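Local atomic coordinates of endoglucanase E-5 (Thermobifida fusca, PDB entry 2CKS), a protein that catalyses the endohydrolysis of (1->4)-beta-D-glucosidic linkages in cellulose, lichenin and cereal beta-D-glucans, here as its family 5 catalytic domain. Residues Glu182-Gly185 / Pro186-Ala190; Trp175-Leu178 / Gly179-Gly183. All coordinates share one frame; numbering follows the deposited sequence.

Interaction 1 (Glu182-Gly185 / Pro186-Ala190); sequences EGSG and PAEIA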
loop_
_atom_site.group_PDB
_atom_site.type_symbol
_atom_site.label_atom_id
_atom_site.label_comp_id
_atom_site.label_asym_id
_atom_site.label_seq_id
_atom_site.Cartn_x
_atom_site.Cartn_y
_atom_site.Cartn_z
ATOM N N GLU A 182 -16.043 -4.305 10.846
ATOM C CA GLU A 182 -16.727 -3.640 11.966
ATOM C C GLU A 182 -18.227 -3.476 11.685
ATOM O O GLU A 182 -18.871 -2.551 12.188
ATOM C CB GLU A 182 -16.036 -2.303 12.289
ATOM C CG GLU A 182 -14.645 -2.510 12.896
ATOM C CD GLU A 182 -13.904 -1.228 13.249
ATOM O OE1 GLU A 182 -14.444 -0.126 13.007
ATOM O OE2 GLU A 182 -12.763 -1.334 13.778
ATOM N N GLY A 183 -18.771 -4.382 10.871
ATOM C CA GLY A 183 -20.199 -4.456 10.599
ATOM C C GLY A 183 -20.797 -3.417 9.668
ATOM O O GLY A 183 -22.007 -3.192 9.687
ATOM N N SER A 184 -19.963 -2.786 8.845
ATOM C CA SER A 184 -20.410 -1.760 7.906
ATOM C C SER A 184 -19.950 -2.085 6.483
ATOM O O SER A 184 -19.740 -3.248 6.144
ATOM C CB SER A 184 -19.914 -0.379 8.348
ATOM O OG SER A 184 -20.592 0.647 7.636
ATOM N N GLY A 185 -19.807 -1.065 5.644
ATOM C CA GLY A 185 -19.420 -1.271 4.259
ATOM C C GLY A 185 -19.086 0.031 3.560
ATOM O O GLY A 185 -19.148 1.092 4.172
ATOM N N PRO A 186 -18.727 -0.042 2.283
ATOM C CA PRO A 186 -18.294 1.150 1.541
ATOM C C PRO A 186 -19.366 2.213 1.307
ATOM O O PRO A 186 -19.021 3.356 1.027
ATOM C CB PRO A 186 -17.798 0.581 0.206
ATOM C CG PRO A 186 -18.413 -0.772 0.095
ATOM C CD PRO A 186 -18.652 -1.267 1.468
ATOM N N ALA A 187 -20.642 1.863 1.427
ATOM C CA ALA A 187 -21.697 2.861 1.273
ATOM C C ALA A 187 -21.541 4.008 2.275
ATOM O O ALA A 187 -21.884 5.145 1.984
ATOM C CB ALA A 187 -23.069 2.221 1.411
ATOM N N GLU A 188 -21.009 3.703 3.456
ATOM C CA GLU A 188 -20.759 4.713 4.477
ATOM C C GLU A 188 -19.808 5.798 3.976
ATOM O O GLU A 188 -20.003 6.979 4.239
ATOM C CB GLU A 188 -20.171 4.032 5.701
ATOM C CG GLU A 188 -19.878 4.939 6.864
ATOM C CD GLU A 188 -19.671 4.162 8.143
ATOM O OE1 GLU A 188 -19.028 3.078 8.099
ATOM O OE2 GLU A 188 -20.155 4.643 9.187
ATOM N N ILE A 189 -18.778 5.382 3.245
ATOM C CA ILE A 189 -17.813 6.317 2.665
ATOM C C ILE A 189 -18.458 7.167 1.576
ATOM O O ILE A 189 -18.281 8.382 1.529
ATOM C CB ILE A 189 -16.597 5.542 2.087
ATOM C CG1 ILE A 189 -15.852 4.811 3.205
ATOM C CG2 ILE A 189 -15.659 6.482 1.308
ATOM C CD1 ILE A 189 -14.964 3.657 2.705
ATOM N N ALA A 190 -19.210 6.526 0.688
ATOM C CA ALA A 190 -19.823 7.229 -0.435
ATOM C C ALA A 190 -20.806 8.290 0.028
ATOM O O ALA A 190 -20.908 9.344 -0.611
ATOM C CB ALA A 190 -20.502 6.250 -1.357
HETATM O O HOH W 1 -17.197 1.900 6.331
#
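Gly-185 O accepts the backbone N-H of Glu-188 at 3.3 Å (N-H...O 150°), closing a four-residue turn, Gly-185 to Glu-188, through which the nearly fully extended chain at Gly-185 enters the short helix that runs to residue 191. Within that turn Pro-186 has no N-H to lose; its ring is buried against Ala-217, Glu-220 and Ala-221 of helix 212-224. The polar link between the side chains spans four residues: Ser-184 OG donates to Glu-188 OE1 over 2.9 Å. The serine reaches the oxygen from above the carboxylate plane, 63° out of it. With Glu-188 CG anti to the backbone N (chi1 -179°) and the chain stretched beyond it, the carboxylate extends back over the loop, while the methylene CB lies 3.5 Å from Gly-185 O. A water sits 3.0 Å from Gly-185 O and 2.8 Å from Glu-188 OE1, placed to donate to either, although its protons have other acceptors to serve. Arg-173 adds a salt bridge from NH1 to the same OE1. Replacing Glu-188 by a leucine would probably leave Ser-184 OG and the Arg-173 guanidinium without their shared anion, and the water with one acceptor fewer. Since this single oxygen is met by a hydroxyl, a water and an arginine, and lies near the amino end of a short helix, its negative charge is likely to be stabilised and the carboxylate to stay ionised.

Interaction 2 (Trp175-Leu178 / Gly179-Gly183); sequences WSSL and GVSEG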
loop_
_atom_site.group_PDB
_atom_site.type_symbol
_atom_site.label_atom_id
_atom_site.label_comp_id
_atom_site.label_asym_id
_atom_site.label_seq_id
_atom_site.Cartn_x
_atom_site.Cartn_y
_atom_site.Cartn_z
ATOM N N TRP A 175 -9.536 -1.887 10.063
ATOM C CA TRP A 175 -8.290 -2.309 9.427
ATOM C C TRP A 175 -8.372 -2.183 7.907
ATOM O O TRP A 175 -7.956 -3.065 7.153
ATOM C CB TRP A 175 -7.904 -3.726 9.851
ATOM C CG TRP A 175 -7.674 -3.836 11.308
ATOM C CD1 TRP A 175 -6.511 -3.616 11.972
ATOM C CD2 TRP A 175 -8.647 -4.168 12.298
ATOM N NE1 TRP A 175 -6.690 -3.819 13.319
ATOM C CE2 TRP A 175 -7.997 -4.152 13.548
ATOM C CE3 TRP A 175 -10.001 -4.503 12.255
ATOM C CZ2 TRP A 175 -8.658 -4.453 14.741
ATOM C CZ3 TRP A 175 -10.659 -4.799 13.444
ATOM C CH2 TRP A 175 -9.984 -4.770 14.665
ATOM N N SER A 176 -8.894 -1.046 7.469
ATOM C CA SER A 176 -9.056 -0.750 6.050
ATOM C C SER A 176 -9.803 -1.867 5.320
ATOM O O SER A 176 -9.429 -2.276 4.224
ATOM C CB SER A 176 -7.708 -0.419 5.406
ATOM O OG SER A 176 -7.316 0.892 5.785
ATOM N N SER A 177 -10.889 -2.331 5.932
ATOM C CA SER A 177 -11.762 -3.321 5.303
ATOM C C SER A 177 -13.018 -2.688 4.706
ATOM O O SER A 177 -14.014 -3.369 4.512
ATOM C CB SER A 177 -12.150 -4.390 6.319
ATOM O OG SER A 177 -12.937 -3.832 7.359
ATOM N N LEU A 178 -12.957 -1.392 4.408
ATOM C CA LEU A 178 -14.119 -0.625 3.959
ATOM C C LEU A 178 -15.274 -0.756 4.955
ATOM O O LEU A 178 -16.447 -0.675 4.578
ATOM C CB LEU A 178 -14.553 -1.040 2.543
ATOM C CG LEU A 178 -13.537 -0.772 1.421
ATOM C CD1 LEU A 178 -13.859 -1.608 0.197
ATOM C CD2 LEU A 178 -13.496 0.699 1.062
ATOM N N GLY A 179 -14.935 -0.955 6.226
ATOM C CA GLY A 179 -15.922 -1.124 7.274
ATOM C C GLY A 179 -16.433 -2.539 7.476
ATOM O O GLY A 179 -17.133 -2.780 8.447
ATOM N N VAL A 180 -16.090 -3.476 6.596
ATOM C CA VAL A 180 -16.688 -4.819 6.643
ATOM C C VAL A 180 -16.427 -5.533 7.980
ATOM O O VAL A 180 -17.323 -6.166 8.539
ATOM C CB VAL A 180 -16.211 -5.698 5.461
ATOM C CG1 VAL A 180 -16.724 -7.132 5.596
ATOM C CG2 VAL A 180 -16.654 -5.104 4.133
ATOM N N SER A 181 -15.209 -5.410 8.493
ATOM C CA SER A 181 -14.820 -6.097 9.722
ATOM C C SER A 181 -15.480 -5.507 10.971
ATOM O O SER A 181 -15.480 -6.143 12.029
ATOM C CB SER A 181 -13.302 -6.071 9.883
ATOM O OG SER A 181 -12.867 -4.817 10.364
ATOM N N GLU A 182 -16.043 -4.305 10.846
ATOM C CA GLU A 182 -16.727 -3.640 11.966
ATOM C C GLU A 182 -18.227 -3.476 11.685
ATOM O O GLU A 182 -18.871 -2.551 12.188
ATOM C CB GLU A 182 -16.036 -2.303 12.289
ATOM C CG GLU A 182 -14.645 -2.510 12.896
ATOM C CD GLU A 182 -13.904 -1.228 13.249
ATOM O OE1 GLU A 182 -14.444 -0.126 13.007
ATOM O OE2 GLU A 182 -12.763 -1.334 13.778
ATOM N N GLY A 183 -18.771 -4.382 10.871
ATOM C CA GLY A 183 -20.199 -4.456 10.599
ATOM C C GLY A 183 -20.797 -3.417 9.668
ATOM O O GLY A 183 -22.007 -3.192 9.687
#
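The indole of Trp-175 presents the CE3 side of its six-membered ring to Ser-181, whose OG lies at the edge and in the ring plane, 3.4 Å from CE3 in one of the serine's two conformers. Glu-182 also approaches this end of the ring: OE2 stands 4.1 Å from CZ3, with the carboxylate plane turned 79° from the indole, and takes a hydrogen bond from Gly-142 N. Two residues on from the tryptophan the chain reverses in a type I' beta turn from Ser-177 to Val-180, closed by Val-180 N to Ser-177 O at 2.9 Å. This turn belongs to the segment that follows the fifth strand of the TIM barrel. Its third position is Gly-179, where a side chain would collide with Leu-178 O. Val-180 CG2 presses on the oxygen that closes the turn, 3.2 Å from Ser-177 O. Ser-177 OG, held between its own N and carbonyl carbon (chi1 65°), receives the N-H of Ser-181 almost straight, at 3.0 Å and 168°. Ser-177 OG bonds to Gly-174 O as well, and so does Ser-181 OG in the conformer given here, which ties the short 3-10 segment to the backbone just ahead of the tryptophan.

The two interactions overlap along one continuous run from helix 173-176 to helix 187-191, sharing Glu-182 and Gly-183, and have centres about 7 Å apart. Ser-184 N probably bonds to Gly-179 O (2.9 Å), and Ile-189 CD1 packs on Leu-178 CD2 at 3.7 Å. Arg-173 adds a further tie: the arginine that meets Glu-188 in interaction 1 also makes a long, weak ion pair with Glu-182 OE1. Interaction 2 borders the active site. At nearest atoms the Trp-175 side chain is about 3 Å from that of Glu-139, the probable proton donor, about 8 Å from that of Glu-231, the probable nucleophile, and about 6 Å from a zinc ion. Interaction 1 lies away from these sites.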